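Local coordinates for protein inulin fructotransferase (Bacillus sp. snu-7, PDB 2INV) that probably cleaves inulin by intramolecular fructosyl transfer, acting as a lyase that releases a di-fructose anhydride from the end of the chain, at residues A[12-17]-A[59-64]; A[80-85]-A[141-146]. All blocks are in the same frame, centred on the assembly; numbering follows the deposited sequence.

Contact 1. Residues A[12-17]-A[59-64]; sequences PNTYDV and AIIIPP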
loop_
_atom_site.group_PDB
_atom_site.type_symbol
_atom_site.label_atom_id
_atom_site.label_comp_id
_atom_site.label_asym_id
_atom_site.label_seq_id
_atom_site.Cartn_x
_atom_site.Cartn_y
_atom_site.Cartn_z
ATOM N N PRO A 12 18.246 25.870 -3.043
ATOM C CA PRO A 12 18.026 26.323 -1.655
ATOM C C PRO A 12 17.626 25.233 -0.662
ATOM O O PRO A 12 16.758 24.406 -0.936
ATOM C CB PRO A 12 16.986 27.421 -1.747
ATOM C CG PRO A 12 17.418 28.088 -3.052
ATOM C CD PRO A 12 17.900 26.956 -3.982
ATOM N N ASN A 13 18.283 25.256 0.496
ATOM C CA ASN A 13 18.040 24.291 1.559
ATOM C C ASN A 13 18.222 22.863 1.074
ATOM O O ASN A 13 17.670 21.917 1.658
ATOM C CB ASN A 13 16.633 24.466 2.130
ATOM C CG ASN A 13 16.489 25.747 2.947
ATOM O OD1 ASN A 13 15.458 26.408 2.897
ATOM N ND2 ASN A 13 17.530 26.103 3.694
ATOM N N THR A 14 18.996 22.701 0.005
ATOM C CA THR A 14 19.256 21.374 -0.546
ATOM C C THR A 14 20.772 21.170 -0.537
ATOM O O THR A 14 21.519 22.024 -1.035
ATOM C CB THR A 14 18.766 21.253 -2.009
ATOM O OG1 THR A 14 17.389 21.638 -2.093
ATOM C CG2 THR A 14 18.910 19.818 -2.506
ATOM N N TYR A 15 21.225 20.065 0.052
ATOM C CA TYR A 15 22.654 19.767 0.096
ATOM C C TYR A 15 22.880 18.401 -0.546
ATOM O O TYR A 15 21.975 17.560 -0.589
ATOM C CB TYR A 15 23.190 19.687 1.533
ATOM C CG TYR A 15 22.909 20.861 2.454
ATOM C CD1 TYR A 15 21.625 21.105 2.935
ATOM C CD2 TYR A 15 23.945 21.680 2.906
ATOM C CE1 TYR A 15 21.375 22.125 3.845
ATOM C CE2 TYR A 15 23.708 22.711 3.824
ATOM C CZ TYR A 15 22.423 22.925 4.288
ATOM O OH TYR A 15 22.175 23.932 5.192
ATOM N N ASP A 16 24.093 18.184 -1.042
ATOM C CA ASP A 16 24.482 16.911 -1.654
ATOM C C ASP A 16 25.642 16.538 -0.727
ATOM O O ASP A 16 26.584 17.315 -0.594
ATOM C CB ASP A 16 25.024 17.143 -3.062
ATOM C CG ASP A 16 25.633 15.889 -3.674
ATOM O OD1 ASP A 16 26.487 15.259 -3.014
ATOM O OD2 ASP A 16 25.282 15.540 -4.826
ATOM N N VAL A 17 25.597 15.390 -0.063
ATOM C CA VAL A 17 26.692 15.087 0.850
ATOM C C VAL A 17 28.088 15.101 0.228
ATOM O O VAL A 17 29.055 15.417 0.925
ATOM C CB VAL A 17 26.492 13.739 1.615
ATOM C CG1 VAL A 17 25.324 13.852 2.576
ATOM C CG2 VAL A 17 26.298 12.591 0.650
ATOM N N ALA A 59 16.810 19.481 2.750
ATOM C CA ALA A 59 16.953 18.167 2.164
ATOM C C ALA A 59 18.429 17.875 1.974
ATOM O O ALA A 59 19.180 18.699 1.449
ATOM C CB ALA A 59 16.228 18.107 0.828
ATOM N N ILE A 60 18.837 16.701 2.437
ATOM C CA ILE A 60 20.211 16.244 2.308
ATOM C C ILE A 60 20.162 15.036 1.383
ATOM O O ILE A 60 19.570 14.006 1.711
ATOM C CB ILE A 60 20.800 15.849 3.680
ATOM C CG1 ILE A 60 20.781 17.064 4.619
ATOM C CG2 ILE A 60 22.221 15.331 3.509
ATOM C CD1 ILE A 60 21.288 16.779 6.012
ATOM N N ILE A 61 20.773 15.189 0.214
ATOM C CA ILE A 61 20.800 14.149 -0.811
ATOM C C ILE A 61 22.050 13.282 -0.707
ATOM O O ILE A 61 23.162 13.812 -0.565
ATOM C CB ILE A 61 20.788 14.782 -2.219
ATOM C CG1 ILE A 61 19.573 15.697 -2.370
ATOM C CG2 ILE A 61 20.814 13.702 -3.280
ATOM C CD1 ILE A 61 18.246 15.030 -2.091
ATOM N N ILE A 62 21.888 11.961 -0.784
ATOM C CA ILE A 62 23.050 11.084 -0.710
ATOM C C ILE A 62 23.227 10.323 -2.025
ATOM O O ILE A 62 22.544 9.329 -2.284
ATOM C CB ILE A 62 22.931 10.082 0.452
ATOM C CG1 ILE A 62 22.772 10.844 1.773
ATOM C CG2 ILE A 62 24.186 9.208 0.526
ATOM C CD1 ILE A 62 22.321 9.989 2.946
ATOM N N PRO A 63 24.127 10.812 -2.892
ATOM C CA PRO A 63 24.461 10.241 -4.203
ATOM C C PRO A 63 24.839 8.754 -4.170
ATOM O O PRO A 63 25.241 8.227 -3.135
ATOM C CB PRO A 63 25.636 11.100 -4.650
ATOM C CG PRO A 63 25.226 12.446 -4.173
ATOM C CD PRO A 63 24.670 12.182 -2.773
ATOM N N PRO A 64 24.666 8.049 -5.299
ATOM C CA PRO A 64 25.028 6.632 -5.323
ATOM C C PRO A 64 26.474 6.493 -4.863
ATOM O O PRO A 64 27.354 7.150 -5.398
ATOM C CB PRO A 64 24.857 6.263 -6.799
ATOM C CG PRO A 64 23.654 7.061 -7.166
ATOM C CD PRO A 64 23.867 8.408 -6.485
#
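V17 and I60 meet methyl to methyl, their side chains crossing at about a right angle, with V17 CG1 3.6 Å from I60 CG2. V17 stands just past the end of the strand, and its CG1 is anti to the carbonyl carbon (chi1 -67°), which leaves CG2 between the backbone N and the carbonyl carbon. From there CG2 reaches along the partner segment, 4.0 Å from I62 CG2 and 3.8 Å from P63 CD. D16 approaches the same proline from the face that carries T14, A59 and I61. Its CG is anti to the backbone N (chi1 172°), which carries the carboxylate forward until OD2 lies 3.2 Å from P63 CG, a close van der Waals touch; OD1 is hydrogen-bonded to T18 OG1. Further back on this face, T14 CG2 rests loosely against I61 CG1.

The strands 14-16 and 59-62 run parallel, their axes turned by 23°, and pair T14 with A59, Y15 with I60 and D16 with I61. This is the coil-on-coil pairing of a right-handed parallel beta-helix, which stacks strands along its axis, at the N-terminal end of the chain. Four nearly straight backbone bonds lace it: A59 N to N13 O, Y15 N to A59 O, I61 N to Y15 O at 2.8 Å, and V17 N to I61 O.

Y15 and I60 point to the face occupied by helix 30-48, where both side chains touch I41 and the Y15 hydroxyl is hydrogen-bonded to D44 and R48, while W20 packs edge-to-face with the ring. The Y15 ring turns an edge to the carbonyl of A59, with CD1 3.7 Å from A59 O, and only grazes I60 CG1. On the other face, P64 of the second subunit packs against T14.

Contact 2. Residues A[80-85]-A[141-146]; sequences LTIAGF and RDFCLD. With 2PO (phosphonate), chain G.
Two backbone hydrogen bonds join I82-G84 to R141: R141 N gives a nearly straight bond to I82 O at 2.9 Å, and G84 N a more bent one to R141 O (143° at the hydrogen). Between them the A83 CA-H points at the same R141 O. A83 and R141 form the parallel bridge between the segments, and beyond it the second strand breaks: D142 takes a left-handed backbone conformation before the chain resumes as a strand at C144. Such bends between strands mark the corners of a parallel beta-helix, and here the bend carries the chain from one side of the coil to the next.

Apolar contacts lie on both faces. R141 CG, lodged between its own N and carbonyl carbon (chi1 72°), packs 3.5 Å from A83 CB. On the opposite face, I82 CG2 meets the F143 ring at CE2, 3.6 Å away. The same ring turns an edge to I82 O, while F125 and M178 pack against I82 and F143 respectively.

The polar groups gather around R141 and D142. R141 NE makes a salt bridge to D142 OD2 at 3.1 Å, arriving from above the carboxylate plane. A water lies between this OD2 and G84 O, its oxygen 2.7 Å from D142 OD2. The bound phosphonate sits over one face of the guanidinium, O1P offset toward the rim and 3.7 Å from R141 CZ, consistent with a charge attraction over the face rather than an in-plane grip. R141 also packs against R141 of both neighbouring subunits, and a long, weak ion pair runs from its NH1 to D142 of the second subunit.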
loop_
_atom_site.group_PDB
_atom_site.type_symbol
_atom_site.label_atom_id
_atom_site.label_comp_id
_atom_site.label_asym_id
_atom_site.label_seq_id
_atom_site.Cartn_x
_atom_site.Cartn_y
_atom_site.Cartn_z
ATOM N N LEU A 80 13.261 17.522 8.280
ATOM C CA LEU A 80 14.556 17.227 7.658
ATOM C C LEU A 80 14.353 15.991 6.792
ATOM O O LEU A 80 13.777 14.996 7.240
ATOM C CB LEU A 80 15.631 16.925 8.713
ATOM C CG LEU A 80 17.087 17.287 8.403
ATOM C CD1 LEU A 80 17.985 16.153 8.885
ATOM C CD2 LEU A 80 17.285 17.524 6.921
ATOM N N THR A 81 14.804 16.075 5.546
ATOM C CA THR A 81 14.689 14.970 4.615
ATOM C C THR A 81 16.069 14.490 4.202
ATOM O O THR A 81 16.863 15.264 3.668
ATOM C CB THR A 81 13.946 15.376 3.317
ATOM O OG1 THR A 81 12.544 15.539 3.579
ATOM C CG2 THR A 81 14.145 14.299 2.237
ATOM N N ILE A 82 16.353 13.219 4.454
ATOM C CA ILE A 82 17.623 12.652 4.053
ATOM C C ILE A 82 17.217 11.583 3.056
ATOM O O ILE A 82 16.582 10.591 3.411
ATOM C CB ILE A 82 18.371 12.040 5.246
ATOM C CG1 ILE A 82 18.753 13.145 6.232
ATOM C CG2 ILE A 82 19.630 11.315 4.764
ATOM C CD1 ILE A 82 19.359 12.665 7.520
ATOM N N ALA A 83 17.556 11.817 1.796
ATOM C CA ALA A 83 17.187 10.903 0.731
ATOM C C ALA A 83 18.335 10.478 -0.170
ATOM O O ALA A 83 19.313 11.213 -0.350
ATOM C CB ALA A 83 16.088 11.535 -0.103
ATOM N N GLY A 84 18.196 9.279 -0.733
ATOM C CA GLY A 84 19.198 8.746 -1.634
ATOM C C GLY A 84 18.521 8.338 -2.924
ATOM O O GLY A 84 17.432 8.824 -3.215
ATOM N N PHE A 85 19.154 7.460 -3.696
ATOM C CA PHE A 85 18.579 7.012 -4.960
ATOM C C PHE A 85 18.276 5.515 -4.967
ATOM O O PHE A 85 17.860 4.978 -5.997
ATOM C CB PHE A 85 19.518 7.319 -6.138
ATOM C CG PHE A 85 19.711 8.773 -6.406
ATOM C CD1 PHE A 85 20.569 9.527 -5.614
ATOM C CD2 PHE A 85 19.054 9.389 -7.469
ATOM C CE1 PHE A 85 20.770 10.880 -5.880
ATOM C CE2 PHE A 85 19.250 10.739 -7.739
ATOM C CZ PHE A 85 20.110 11.479 -6.942
ATOM N N ARG A 141 14.526 8.592 3.397
ATOM C CA ARG A 141 14.147 7.768 2.269
ATOM C C ARG A 141 15.174 7.446 1.205
ATOM O O ARG A 141 16.141 8.168 0.970
ATOM C CB ARG A 141 12.929 8.380 1.587
ATOM C CG ARG A 141 13.244 9.644 0.835
ATOM C CD ARG A 141 11.989 10.303 0.319
ATOM N NE ARG A 141 11.292 9.457 -0.641
ATOM C CZ ARG A 141 10.134 9.783 -1.207
ATOM N NH1 ARG A 141 9.548 10.937 -0.902
ATOM N NH2 ARG A 141 9.562 8.962 -2.077
ATOM N N ASP A 142 14.904 6.324 0.559
ATOM C CA ASP A 142 15.685 5.802 -0.537
ATOM C C ASP A 142 17.198 5.705 -0.393
ATOM O O ASP A 142 17.931 6.042 -1.316
ATOM C CB ASP A 142 15.321 6.577 -1.801
ATOM C CG ASP A 142 13.814 6.628 -2.029
ATOM O OD1 ASP A 142 13.165 5.559 -2.026
ATOM O OD2 ASP A 142 13.271 7.737 -2.206
ATOM N N PHE A 143 17.675 5.252 0.762
ATOM C CA PHE A 143 19.110 5.042 0.931
ATOM C C PHE A 143 19.375 3.773 1.738
ATOM O O PHE A 143 18.444 3.139 2.232
ATOM C CB PHE A 143 19.841 6.294 1.477
ATOM C CG PHE A 143 19.616 6.591 2.924
ATOM C CD1 PHE A 143 20.439 6.025 3.900
ATOM C CD2 PHE A 143 18.650 7.516 3.313
ATOM C CE1 PHE A 143 20.303 6.391 5.250
ATOM C CE2 PHE A 143 18.510 7.880 4.647
ATOM C CZ PHE A 143 19.338 7.319 5.610
ATOM N N CYS A 144 20.642 3.389 1.846
ATOM C CA CYS A 144 21.020 2.146 2.507
ATOM C C CYS A 144 21.883 2.209 3.768
ATOM O O CYS A 144 22.928 2.854 3.781
ATOM C CB CYS A 144 21.706 1.261 1.464
ATOM S SG CYS A 144 22.282 -0.350 2.039
ATOM N N LEU A 145 21.430 1.520 4.818
ATOM C CA LEU A 145 22.144 1.442 6.091
ATOM C C LEU A 145 22.619 0.009 6.288
ATOM O O LEU A 145 21.813 -0.911 6.476
ATOM C CB LEU A 145 21.241 1.879 7.249
ATOM C CG LEU A 145 21.049 3.393 7.393
ATOM C CD1 LEU A 145 20.004 3.681 8.456
ATOM C CD2 LEU A 145 22.381 4.039 7.757
ATOM N N ASP A 146 23.939 -0.162 6.265
ATOM C CA ASP A 146 24.564 -1.478 6.371
ATOM C C ASP A 146 25.506 -1.591 7.586
ATOM O O ASP A 146 26.444 -0.797 7.744
ATOM C CB ASP A 146 25.277 -1.730 5.029
ATOM C CG ASP A 146 26.246 -2.891 5.049
ATOM O OD1 ASP A 146 26.133 -3.777 5.911
ATOM O OD2 ASP A 146 27.127 -2.911 4.163
HETATM P P 2PO G . 11.038 10.331 -5.306
HETATM O O1P 2PO G . 11.067 11.561 -4.319
HETATM O O2P 2PO G . 12.457 9.623 -5.211
HETATM O O3P 2PO G . 10.538 10.593 -6.687
HETATM O O HOH W 1 14.656 10.007 -2.653
#

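In the fold
Contacts 1 and 2 follow one another along the chain, with centres about 10 Å apart, and pair strands that follow one another, 14-16, 58-62, 80-84 and 135-146, at the N-terminal end of the beta-helix. Strands 58-62 and 80-84 are neighbours: I60 N lies 2.7 Å from T81 O and I62 N 2.7 Å from A83 O, both probable hydrogen bonds. Inside, I62 CD1 packs 3.5 Å from I82 CG2; at the turn, P64 meets F85. The phosphonate over R141 comes within about 8 Å of the I61 side chain, nearest atoms. Both contacts reach the second subunit. None of the glycan-pocket residues seen in this crystal, such as E204 or R252, belongs to either contact.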